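Local coordinates for protein cytochrome P450 (Zobellia galactanivorans, PDB 6G5O) that belongs to the cytochrome P450 family of haem-thiolate proteins and carries a haem, protoporphyrin IX containing iron, in its core, at residues P78-I86 / S198-E209; L115-F126 / F375-P384. All blocks are in the same frame, centred on the assembly; numbering follows the deposited sequence.

Interaction 1: residues P78-I86 / S198-E209. With HEM (protoporphyrin IX containing Fe), chain C.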
loop_
_atom_site.group_PDB
_atom_site.type_symbol
_atom_site.label_atom_id
_atom_site.label_comp_id
_atom_site.label_asym_id
_atom_site.label_seq_id
_atom_site.Cartn_x
_atom_site.Cartn_y
_atom_site.Cartn_z
ATOM N N PRO A 78 -7.580 -14.212 18.585
ATOM C CA PRO A 78 -8.890 -13.544 18.329
ATOM C C PRO A 78 -8.956 -12.034 18.644
ATOM O O PRO A 78 -9.932 -11.388 18.298
ATOM C CB PRO A 78 -9.831 -14.278 19.277
ATOM C CG PRO A 78 -8.933 -14.639 20.442
ATOM C CD PRO A 78 -7.593 -14.983 19.839
ATOM N N VAL A 79 -7.956 -11.501 19.339
ATOM C CA VAL A 79 -7.941 -10.118 19.733
ATOM C C VAL A 79 -7.910 -9.184 18.495
ATOM O O VAL A 79 -8.523 -8.125 18.507
ATOM C CB VAL A 79 -6.755 -9.849 20.663
ATOM C CG1 VAL A 79 -6.655 -8.362 20.977
ATOM C CG2 VAL A 79 -6.947 -10.621 21.999
ATOM N N HIS A 80 -7.204 -9.598 17.438
ATOM C CA HIS A 80 -7.189 -8.892 16.158
ATOM C C HIS A 80 -8.579 -8.500 15.664
ATOM O O HIS A 80 -8.812 -7.359 15.301
ATOM C CB HIS A 80 -6.485 -9.722 15.074
ATOM C CG HIS A 80 -6.576 -9.107 13.710
ATOM N ND1 HIS A 80 -7.534 -9.482 12.802
ATOM C CD2 HIS A 80 -5.861 -8.122 13.119
ATOM C CE1 HIS A 80 -7.409 -8.752 11.709
ATOM N NE2 HIS A 80 -6.388 -7.937 11.864
ATOM N N GLY A 81 -9.526 -9.426 15.693
ATOM C CA GLY A 81 -10.862 -9.141 15.141
ATOM C C GLY A 81 -11.632 -8.098 15.892
ATOM O O GLY A 81 -12.413 -7.379 15.287
ATOM N N VAL A 82 -11.430 -8.025 17.221
ATOM C CA VAL A 82 -12.059 -7.024 18.067
ATOM C C VAL A 82 -11.554 -5.596 17.713
ATOM O O VAL A 82 -12.367 -4.706 17.466
ATOM C CB VAL A 82 -11.796 -7.302 19.569
ATOM C CG1 VAL A 82 -12.463 -6.232 20.425
ATOM C CG2 VAL A 82 -12.298 -8.695 20.009
ATOM N N TYR A 83 -10.235 -5.361 17.680
ATOM C CA TYR A 83 -9.713 -4.044 17.256
ATOM C C TYR A 83 -10.171 -3.725 15.802
ATOM O O TYR A 83 -10.486 -2.602 15.446
ATOM C CB TYR A 83 -8.201 -4.032 17.257
ATOM C CG TYR A 83 -7.512 -3.848 18.589
ATOM C CD1 TYR A 83 -7.786 -2.741 19.380
ATOM C CD2 TYR A 83 -6.541 -4.744 19.022
ATOM C CE1 TYR A 83 -7.123 -2.535 20.573
ATOM C CE2 TYR A 83 -5.878 -4.557 20.227
ATOM C CZ TYR A 83 -6.173 -3.443 20.998
ATOM O OH TYR A 83 -5.550 -3.209 22.197
ATOM N N ARG A 84 -10.134 -4.742 14.968
ATOM C CA ARG A 84 -10.485 -4.584 13.580
ATOM C C ARG A 84 -11.947 -4.138 13.428
ATOM O O ARG A 84 -12.228 -3.253 12.621
ATOM C CB ARG A 84 -10.206 -5.852 12.781
ATOM C CG ARG A 84 -10.439 -5.538 11.296
ATOM C CD ARG A 84 -9.552 -6.297 10.346
ATOM N NE ARG A 84 -10.055 -6.110 9.015
ATOM C CZ ARG A 84 -9.338 -6.160 7.903
ATOM N NH1 ARG A 84 -8.030 -6.349 7.935
ATOM N NH2 ARG A 84 -9.963 -5.955 6.741
ATOM N N ALA A 85 -12.863 -4.717 14.220
ATOM C CA ALA A 85 -14.297 -4.327 14.179
ATOM C C ALA A 85 -14.513 -2.900 14.639
ATOM O O ALA A 85 -15.428 -2.229 14.151
ATOM C CB ALA A 85 -15.171 -5.269 15.022
ATOM N N ILE A 86 -13.670 -2.416 15.551
ATOM C CA ILE A 86 -13.703 -1.007 15.918
ATOM C C ILE A 86 -13.372 -0.064 14.754
ATOM O O ILE A 86 -14.055 0.909 14.554
ATOM C CB ILE A 86 -12.706 -0.671 17.037
ATOM C CG1 ILE A 86 -13.150 -1.265 18.364
ATOM C CG2 ILE A 86 -12.605 0.847 17.212
ATOM C CD1 ILE A 86 -11.994 -1.433 19.338
ATOM N N SER A 198 -13.867 5.429 20.967
ATOM C CA SER A 198 -14.307 4.076 20.627
ATOM C C SER A 198 -13.999 3.085 21.754
ATOM O O SER A 198 -13.153 3.338 22.594
ATOM C CB SER A 198 -13.619 3.590 19.359
ATOM O OG SER A 198 -13.734 4.544 18.360
ATOM N N GLU A 199 -14.651 1.928 21.719
ATOM C CA GLU A 199 -14.598 0.986 22.842
ATOM C C GLU A 199 -14.123 -0.392 22.479
ATOM O O GLU A 199 -14.546 -0.951 21.464
ATOM C CB GLU A 199 -15.973 0.859 23.472
ATOM C CG GLU A 199 -16.534 2.200 23.876
ATOM C CD GLU A 199 -17.710 2.081 24.810
ATOM O OE1 GLU A 199 -18.446 1.056 24.702
ATOM O OE2 GLU A 199 -17.872 3.021 25.637
ATOM N N PHE A 200 -13.244 -0.907 23.340
ATOM C CA PHE A 200 -12.676 -2.215 23.256
ATOM C C PHE A 200 -13.232 -2.913 24.478
ATOM O O PHE A 200 -12.770 -2.647 25.598
ATOM C CB PHE A 200 -11.156 -2.077 23.393
ATOM C CG PHE A 200 -10.391 -3.351 23.290
ATOM C CD1 PHE A 200 -10.066 -3.864 22.053
ATOM C CD2 PHE A 200 -9.977 -4.035 24.431
ATOM C CE1 PHE A 200 -9.344 -5.046 21.937
ATOM C CE2 PHE A 200 -9.266 -5.213 24.322
ATOM C CZ PHE A 200 -8.938 -5.715 23.070
ATOM N N GLU A 201 -14.188 -3.799 24.298
ATOM C CA GLU A 201 -14.763 -4.559 25.421
ATOM C C GLU A 201 -15.165 -3.621 26.561
ATOM O O GLU A 201 -14.710 -3.737 27.706
ATOM C CB GLU A 201 -13.814 -5.682 25.879
ATOM C CG GLU A 201 -13.878 -6.894 24.944
ATOM C CD GLU A 201 -12.719 -7.885 25.090
ATOM O OE1 GLU A 201 -11.906 -7.756 26.053
ATOM O OE2 GLU A 201 -12.622 -8.785 24.212
ATOM N N GLY A 202 -15.983 -2.645 26.197
ATOM C CA GLY A 202 -16.531 -1.693 27.135
ATOM C C GLY A 202 -15.662 -0.599 27.744
ATOM O O GLY A 202 -16.179 0.192 28.501
ATOM N N ARG A 203 -14.354 -0.550 27.469
ATOM C CA ARG A 203 -13.556 0.624 27.855
ATOM C C ARG A 203 -13.009 1.404 26.643
ATOM O O ARG A 203 -12.763 0.850 25.562
ATOM C CB ARG A 203 -12.410 0.258 28.798
ATOM C CG ARG A 203 -11.446 -0.756 28.244
ATOM C CD ARG A 203 -9.996 -0.429 28.534
ATOM N NE ARG A 203 -9.134 -1.355 27.793
ATOM C CZ ARG A 203 -8.402 -1.062 26.718
ATOM N NH1 ARG A 203 -8.359 0.168 26.236
ATOM N NH2 ARG A 203 -7.648 -2.007 26.155
ATOM N N LYS A 204 -12.766 2.690 26.873
ATOM C CA LYS A 204 -12.280 3.560 25.832
ATOM C C LYS A 204 -10.867 3.147 25.499
ATOM O O LYS A 204 -10.146 2.655 26.345
ATOM C CB LYS A 204 -12.297 5.022 26.259
ATOM C CG LYS A 204 -13.658 5.563 26.650
ATOM C CD LYS A 204 -14.710 5.642 25.532
ATOM C CE LYS A 204 -15.711 6.769 25.862
ATOM N NZ LYS A 204 -17.038 6.577 25.216
ATOM N N LEU A 205 -10.478 3.332 24.247
ATOM C CA LEU A 205 -9.099 3.065 23.826
ATOM C C LEU A 205 -8.201 4.054 24.548
ATOM O O LEU A 205 -8.624 5.186 24.783
ATOM C CB LEU A 205 -8.935 3.189 22.304
ATOM C CG LEU A 205 -9.691 2.213 21.391
ATOM C CD1 LEU A 205 -9.442 2.462 19.915
ATOM C CD2 LEU A 205 -9.339 0.781 21.729
ATOM N N THR A 206 -7.010 3.608 24.948
ATOM C CA THR A 206 -5.995 4.493 25.485
ATOM C C THR A 206 -5.282 5.243 24.362
ATOM O O THR A 206 -5.353 4.874 23.198
ATOM C CB THR A 206 -4.878 3.706 26.185
ATOM O OG1 THR A 206 -4.249 2.862 25.220
ATOM C CG2 THR A 206 -5.420 2.849 27.365
ATOM N N LYS A 207 -4.528 6.262 24.754
ATOM C CA LYS A 207 -3.754 7.040 23.829
ATOM C C LYS A 207 -2.711 6.218 23.107
ATOM O O LYS A 207 -2.458 6.480 21.914
ATOM C CB LYS A 207 -3.083 8.189 24.545
ATOM C CG LYS A 207 -4.046 9.199 25.106
ATOM C CD LYS A 207 -3.242 10.361 25.673
ATOM C CE LYS A 207 -4.142 11.371 26.378
ATOM N NZ LYS A 207 -3.421 12.680 26.406
ATOM N N GLU A 208 -2.110 5.252 23.828
ATOM C CA GLU A 208 -1.155 4.318 23.254
ATOM C C GLU A 208 -1.773 3.447 22.160
ATOM O O GLU A 208 -1.099 3.147 21.146
ATOM C CB GLU A 208 -0.531 3.419 24.340
ATOM C CG GLU A 208 0.501 2.365 23.885
ATOM C CD GLU A 208 1.880 2.940 23.455
ATOM O OE1 GLU A 208 2.037 4.186 23.340
ATOM O OE2 GLU A 208 2.830 2.134 23.238
ATOM N N GLU A 209 -3.005 2.997 22.373
ATOM C CA GLU A 209 -3.706 2.222 21.348
ATOM C C GLU A 209 -4.034 3.108 20.145
ATOM O O GLU A 209 -3.871 2.685 19.039
ATOM C CB GLU A 209 -4.964 1.576 21.905
ATOM C CG GLU A 209 -4.651 0.344 22.751
ATOM C CD GLU A 209 -5.807 -0.035 23.648
ATOM O OE1 GLU A 209 -6.290 0.866 24.346
ATOM O OE2 GLU A 209 -6.278 -1.197 23.620
HETATM C CHA HEM C . -2.429 -4.050 5.460
HETATM C CHB HEM C . -1.051 -3.291 0.893
HETATM C CHC HEM C . -2.798 1.193 1.076
HETATM C CHD HEM C . -3.597 0.654 5.765
HETATM C C1A HEM C . -1.926 -4.231 4.190
HETATM C C2A HEM C . -1.352 -5.442 3.705
HETATM C C3A HEM C . -0.992 -5.215 2.451
HETATM C C4A HEM C . -1.301 -3.879 2.113
HETATM C CMA HEM C . -0.366 -6.242 1.566
HETATM C CAA HEM C . -1.206 -6.789 4.412
HETATM C CBA HEM C . -0.068 -6.721 5.418
HETATM C CGA HEM C . 0.042 -8.004 6.211
HETATM O O1A HEM C . 0.598 -7.979 7.305
HETATM O O2A HEM C . -0.421 -9.090 5.817
HETATM C C1B HEM C . -1.411 -2.004 0.551
HETATM C C2B HEM C . -1.299 -1.527 -0.771
HETATM C C3B HEM C . -1.772 -0.235 -0.743
HETATM C C4B HEM C . -2.193 0.007 0.673
HETATM C CMB HEM C . -0.719 -2.267 -1.938
HETATM C CAB HEM C . -1.966 0.779 -1.776
HETATM C CBB HEM C . -1.876 0.581 -3.076
HETATM C C1C HEM C . -3.180 1.456 2.366
HETATM C C2C HEM C . -3.599 2.696 2.843
HETATM C C3C HEM C . -3.777 2.566 4.197
HETATM C C4C HEM C . -3.482 1.215 4.513
HETATM C CMC HEM C . -3.827 3.938 2.040
HETATM C CAC HEM C . -4.249 3.576 5.155
HETATM C CBC HEM C . -4.574 4.841 4.910
HETATM C C1D HEM C . -3.389 -0.710 6.025
HETATM C C2D HEM C . -3.647 -1.296 7.352
HETATM C C3D HEM C . -3.350 -2.604 7.280
HETATM C C4D HEM C . -2.854 -2.802 5.914
HETATM C CMD HEM C . -4.200 -0.548 8.516
HETATM C CAD HEM C . -3.462 -3.624 8.399
HETATM C CBD HEM C . -4.734 -4.488 8.383
HETATM C CGD HEM C . -4.769 -5.429 9.603
HETATM O O1D HEM C . -3.718 -5.627 10.308
HETATM O O2D HEM C . -5.833 -6.040 9.961
HETATM N NA HEM C . -1.844 -3.258 3.207
HETATM N NB HEM C . -1.924 -1.078 1.363
HETATM N NC HEM C . -3.080 0.567 3.376
HETATM N ND HEM C . -2.931 -1.656 5.219
HETATM FE FE HEM C . -2.457 -1.404 3.384
HETATM O O HOH W 1 -0.293 -0.905 3.744
#
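The outer side of the haem-binding helix 79-92 packs here against a small beta hairpin, with Y83 and F200 at the centre. The hairpin turns through a type I' turn from F200 to R203. The Y83 and F200 rings form an offset stack, with centroids 4.5 Å apart and planes at 29°. F200 CE1 lies over the middle of the Y83 ring. F200 reaches the helix because its CG is anti to the backbone N (chi1 -178°). V82 CG1 comes obliquely to F200 CE1 at 3.7 Å. I86 CD1 and V79 CG1 meet the F200 ring at its edge. I86 CD1 also rests on the backbone at E199 O, 3.4 Å away.

Beyond the stack, Y83 OH donates to E209 OE2 at 2.6 Å, on the anti lone pair. The carboxylate stands almost perpendicular to the ring. R203 grips the same carboxylate end-on, with NH1 to E209 OE1 at 2.9 Å and NH2 to OE2. T206 N also donates to OE1, and T206 and E209 form a capping box for the helix from 207.

On the other side of helix 79-92, H80 NE2 donates to haem propionate O2D at 2.7 Å, and R84 NH1 donates to the same oxygen.

OE2 thus has two donors and OE1 three, counting T206 OG1. This grip, which includes the positive charge of R203, would favour the ionised form of the buried E209 and fix its rotation.

Interaction 2: residues L115-F126 / F375-P384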
loop_
_atom_site.group_PDB
_atom_site.type_symbol
_atom_site.label_atom_id
_atom_site.label_comp_id
_atom_site.label_asym_id
_atom_site.label_seq_id
_atom_site.Cartn_x
_atom_site.Cartn_y
_atom_site.Cartn_z
ATOM N N LEU A 115 -2.005 19.987 -16.437
ATOM C CA LEU A 115 -2.182 20.298 -17.851
ATOM C C LEU A 115 -1.678 21.693 -18.212
ATOM O O LEU A 115 -1.091 21.850 -19.264
ATOM C CB LEU A 115 -3.633 20.114 -18.287
ATOM C CG LEU A 115 -3.942 18.629 -18.503
ATOM C CD1 LEU A 115 -5.445 18.414 -18.653
ATOM C CD2 LEU A 115 -3.154 18.087 -19.713
ATOM N N LEU A 116 -1.870 22.681 -17.328
ATOM C CA LEU A 116 -1.253 24.012 -17.483
ATOM C C LEU A 116 0.260 24.030 -17.374
ATOM O O LEU A 116 0.890 24.738 -18.128
ATOM C CB LEU A 116 -1.789 25.008 -16.456
ATOM C CG LEU A 116 -3.208 25.576 -16.584
ATOM C CD1 LEU A 116 -3.226 27.048 -16.154
ATOM C CD2 LEU A 116 -3.809 25.400 -17.974
ATOM N N LYS A 117 0.846 23.305 -16.418
ATOM C CA LYS A 117 2.322 23.266 -16.281
ATOM C C LYS A 117 2.931 22.579 -17.496
ATOM O O LYS A 117 4.035 22.931 -17.912
ATOM C CB LYS A 117 2.807 22.597 -14.972
ATOM N N GLY A 118 2.193 21.629 -18.074
ATOM C CA GLY A 118 2.661 20.877 -19.240
ATOM C C GLY A 118 3.524 19.676 -18.875
ATOM O O GLY A 118 3.238 18.570 -19.309
ATOM N N SER A 119 4.582 19.905 -18.091
ATOM C CA SER A 119 5.482 18.858 -17.639
ATOM C C SER A 119 5.765 18.972 -16.124
ATOM O O SER A 119 6.010 20.066 -15.632
ATOM C CB SER A 119 6.779 18.966 -18.404
ATOM O OG SER A 119 7.799 18.188 -17.791
ATOM N N VAL A 120 5.729 17.840 -15.409
ATOM C CA VAL A 120 5.921 17.811 -13.954
ATOM C C VAL A 120 6.718 16.622 -13.499
ATOM O O VAL A 120 6.833 15.629 -14.202
ATOM C CB VAL A 120 4.581 17.797 -13.179
ATOM C CG1 VAL A 120 3.869 19.138 -13.294
ATOM C CG2 VAL A 120 3.649 16.697 -13.669
ATOM N N GLU A 121 7.298 16.736 -12.322
ATOM C CA GLU A 121 7.938 15.600 -11.720
ATOM C C GLU A 121 6.821 14.859 -10.959
ATOM O O GLU A 121 6.363 15.324 -9.925
ATOM C CB GLU A 121 9.107 16.009 -10.809
ATOM C CG GLU A 121 10.052 14.843 -10.500
ATOM C CD GLU A 121 9.453 13.878 -9.478
ATOM O OE1 GLU A 121 9.183 14.308 -8.335
ATOM O OE2 GLU A 121 9.236 12.692 -9.814
ATOM N N VAL A 122 6.410 13.700 -11.476
ATOM C CA VAL A 122 5.217 12.995 -10.973
ATOM C C VAL A 122 5.294 12.566 -9.500
ATOM O O VAL A 122 4.337 12.744 -8.763
ATOM C CB VAL A 122 4.879 11.781 -11.852
ATOM C CG1 VAL A 122 3.755 10.940 -11.247
ATOM C CG2 VAL A 122 4.466 12.257 -13.238
ATOM N N VAL A 123 6.416 12.021 -9.067
ATOM C CA VAL A 123 6.496 11.492 -7.709
ATOM C C VAL A 123 6.166 12.538 -6.633
ATOM O O VAL A 123 5.275 12.300 -5.801
ATOM C CB VAL A 123 7.856 10.875 -7.401
ATOM C CG1 VAL A 123 7.920 10.388 -5.960
ATOM C CG2 VAL A 123 8.069 9.705 -8.311
ATOM N N THR A 124 6.859 13.687 -6.665
ATOM C CA THR A 124 6.683 14.757 -5.665
ATOM C C THR A 124 5.593 15.783 -6.004
ATOM O O THR A 124 4.743 16.089 -5.157
ATOM C CB THR A 124 8.018 15.466 -5.400
ATOM O OG1 THR A 124 8.948 14.483 -4.957
ATOM C CG2 THR A 124 7.899 16.541 -4.318
ATOM N N ASP A 125 5.603 16.295 -7.232
ATOM C CA ASP A 125 4.665 17.349 -7.626
ATOM C C ASP A 125 3.250 16.851 -7.885
ATOM O O ASP A 125 2.323 17.657 -7.927
ATOM C CB ASP A 125 5.135 18.086 -8.905
ATOM C CG ASP A 125 6.531 18.747 -8.766
ATOM O OD1 ASP A 125 7.127 18.792 -7.652
ATOM O OD2 ASP A 125 7.027 19.213 -9.822
ATOM N N PHE A 126 3.071 15.554 -8.105
ATOM C CA PHE A 126 1.743 15.029 -8.436
ATOM C C PHE A 126 1.297 13.950 -7.412
ATOM O O PHE A 126 0.327 14.133 -6.735
ATOM C CB PHE A 126 1.719 14.496 -9.882
ATOM C CG PHE A 126 0.363 14.062 -10.343
ATOM C CD1 PHE A 126 -0.204 12.892 -9.872
ATOM C CD2 PHE A 126 -0.348 14.821 -11.238
ATOM C CE1 PHE A 126 -1.460 12.500 -10.277
ATOM C CE2 PHE A 126 -1.599 14.434 -11.656
ATOM C CZ PHE A 126 -2.152 13.263 -11.169
ATOM N N PHE A 375 9.580 4.560 -9.129
ATOM C CA PHE A 375 10.533 5.609 -9.493
ATOM C C PHE A 375 10.830 6.549 -8.320
ATOM O O PHE A 375 9.928 6.894 -7.557
ATOM C CB PHE A 375 9.950 6.435 -10.607
ATOM C CG PHE A 375 9.604 5.633 -11.812
ATOM C CD1 PHE A 375 10.539 5.425 -12.815
ATOM C CD2 PHE A 375 8.353 5.062 -11.936
ATOM C CE1 PHE A 375 10.213 4.686 -13.939
ATOM C CE2 PHE A 375 8.006 4.351 -13.070
ATOM C CZ PHE A 375 8.940 4.145 -14.071
ATOM N N HIS A 376 12.100 6.960 -8.188
ATOM C CA HIS A 376 12.480 8.024 -7.256
ATOM C C HIS A 376 12.007 9.338 -7.849
ATOM O O HIS A 376 11.567 10.238 -7.136
ATOM C CB HIS A 376 13.984 8.014 -7.005
ATOM C CG HIS A 376 14.440 6.935 -6.062
ATOM N ND1 HIS A 376 13.893 6.754 -4.807
ATOM C CD2 HIS A 376 15.409 5.994 -6.180
ATOM C CE1 HIS A 376 14.489 5.739 -4.200
ATOM N NE2 HIS A 376 15.411 5.258 -5.012
ATOM N N ASN A 377 12.083 9.448 -9.163
ATOM C CA ASN A 377 11.546 10.599 -9.870
ATOM C C ASN A 377 11.240 10.219 -11.309
ATOM O O ASN A 377 11.799 9.277 -11.822
ATOM C CB ASN A 377 12.528 11.809 -9.796
ATOM C CG ASN A 377 13.930 11.458 -10.279
ATOM O OD1 ASN A 377 14.766 10.900 -9.524
ATOM N ND2 ASN A 377 14.179 11.747 -11.565
ATOM N N ILE A 378 10.316 10.927 -11.947
ATOM C CA ILE A 378 9.998 10.668 -13.340
ATOM C C ILE A 378 9.294 11.881 -13.828
ATOM O O ILE A 378 8.289 12.278 -13.240
ATOM C CB ILE A 378 9.134 9.382 -13.572
ATOM C CG1 ILE A 378 8.689 9.266 -15.042
ATOM C CG2 ILE A 378 7.908 9.315 -12.667
ATOM C CD1 ILE A 378 8.510 7.840 -15.530
ATOM N N GLN A 379 9.825 12.474 -14.907
ATOM C CA GLN A 379 9.276 13.711 -15.460
ATOM C C GLN A 379 8.352 13.309 -16.559
ATOM O O GLN A 379 8.753 12.559 -17.437
ATOM C CB GLN A 379 10.380 14.613 -16.063
ATOM C CG GLN A 379 11.098 15.524 -15.068
ATOM C CD GLN A 379 10.293 16.751 -14.672
ATOM O OE1 GLN A 379 9.414 17.223 -15.415
ATOM N NE2 GLN A 379 10.614 17.288 -13.508
ATOM N N ILE A 380 7.130 13.830 -16.550
ATOM C CA ILE A 380 6.174 13.442 -17.557
ATOM C C ILE A 380 5.419 14.648 -18.041
ATOM O O ILE A 380 5.024 15.502 -17.250
ATOM C CB ILE A 380 5.181 12.349 -17.044
ATOM C CG1 ILE A 380 5.957 11.146 -16.489
ATOM C CG2 ILE A 380 4.272 11.878 -18.168
ATOM C CD1 ILE A 380 5.120 9.929 -16.161
ATOM N N LYS A 381 5.196 14.670 -19.350
ATOM C CA LYS A 381 4.483 15.731 -20.014
ATOM C C LYS A 381 3.055 15.252 -20.195
ATOM O O LYS A 381 2.849 14.148 -20.662
ATOM C CB LYS A 381 5.119 15.955 -21.393
ATOM C CG LYS A 381 4.423 17.000 -22.250
ATOM C CD LYS A 381 5.194 18.305 -22.320
ATOM C CE LYS A 381 5.031 19.002 -23.681
ATOM N NZ LYS A 381 3.683 19.607 -23.887
ATOM N N PHE A 382 2.068 16.084 -19.863
ATOM C CA PHE A 382 0.673 15.734 -20.033
ATOM C C PHE A 382 0.157 16.605 -21.162
ATOM O O PHE A 382 0.177 17.823 -21.004
ATOM C CB PHE A 382 -0.132 16.087 -18.773
ATOM C CG PHE A 382 0.098 15.174 -17.583
ATOM C CD1 PHE A 382 1.362 14.771 -17.201
ATOM C CD2 PHE A 382 -0.980 14.753 -16.816
ATOM C CE1 PHE A 382 1.544 13.947 -16.097
ATOM C CE2 PHE A 382 -0.799 13.947 -15.688
ATOM C CZ PHE A 382 0.468 13.539 -15.340
ATOM N N ASN A 383 -0.299 16.028 -22.284
ATOM C CA ASN A 383 -0.855 16.835 -23.399
ATOM C C ASN A 383 -2.390 16.803 -23.332
ATOM O O ASN A 383 -2.981 15.743 -23.132
ATOM C CB ASN A 383 -0.387 16.300 -24.765
ATOM C CG ASN A 383 1.101 15.911 -24.793
ATOM O OD1 ASN A 383 1.980 16.724 -24.516
ATOM N ND2 ASN A 383 1.384 14.643 -25.125
ATOM N N PRO A 384 -3.050 17.946 -23.539
ATOM C CA PRO A 384 -4.487 18.070 -23.303
ATOM C C PRO A 384 -5.400 17.502 -24.400
ATOM O O PRO A 384 -5.042 17.525 -25.562
ATOM C CB PRO A 384 -4.670 19.588 -23.279
ATOM C CG PRO A 384 -3.700 20.074 -24.302
ATOM C CD PRO A 384 -2.491 19.172 -24.138
#
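E121 OE2 accepts from I378 N across the contact at 3.0 Å, with the donor on the anti side of the carboxylate. The same oxygen takes V123 N from above the carboxylate plane. E121 OE1 accepts from T124 N at 2.9 Å. One side chain therefore caps the helix that begins at 122 and binds the neighbouring strand. It gets there because CG is anti to the backbone N and the chain then bends at chi2 (-75°).

From there backbone bonds continue the junction toward G118 and F382. V120 and I380 form an antiparallel hydrogen-bonded pair, with V120 N to I380 O at 3.1 Å and I380 N to V120 O at 3.0 Å. F382 N donates to G118 O at 2.8 Å, and V122 N donates to I378 O. S119 with K381 and E121 with Q379 are the non-hydrogen-bonded pairs. Strand 119-121 is an edge of the three-stranded antiparallel sheet, and the strand ending at 384 lies between it and strand 351-366.

The face bearing V120 and I380 is apolar. V122 CG2 meets I380 CG1 at 3.7 Å and also approaches the edge of the F382 ring. V120 CG2 and F126 CE2 come to that ring obliquely. F126 and F382 have their planes at 36°. L115 CD2 reaches from the preceding helix across F382 CB at 3.7 Å and on to P384. At the far end, V123 CG2 lies over the backbone at F375 O. Helices 97-117 and 333-350 also touch F126 and F382.

The polar strand pairing thus sits beside a hydrophobic layer that seats the sheet on the helices. E121 uses one carboxylate for both helix and strand, which should hold its orientation firmly.

Interactions 1 and 2 lie on opposite sides of the chain's centre, with their own centres 42 Å apart and their nearest atoms about 26 Å apart. They share no helix, strand or sheet. Their segments alternate along the chain, in the order 78-86, 115-126, 198-209 and 375-384. Helix 79-92 of interaction 1 is followed directly by helix 97-117, which leads into interaction 2. The hairpin at 198-209 then returns the chain to the first site, and the last strand returns it to the second. Interaction 1 thus ties an early helix to the middle of the chain, and interaction 2 ties the early part to the C-terminal strand. Of the two, only interaction 1 includes residues that bind the haem.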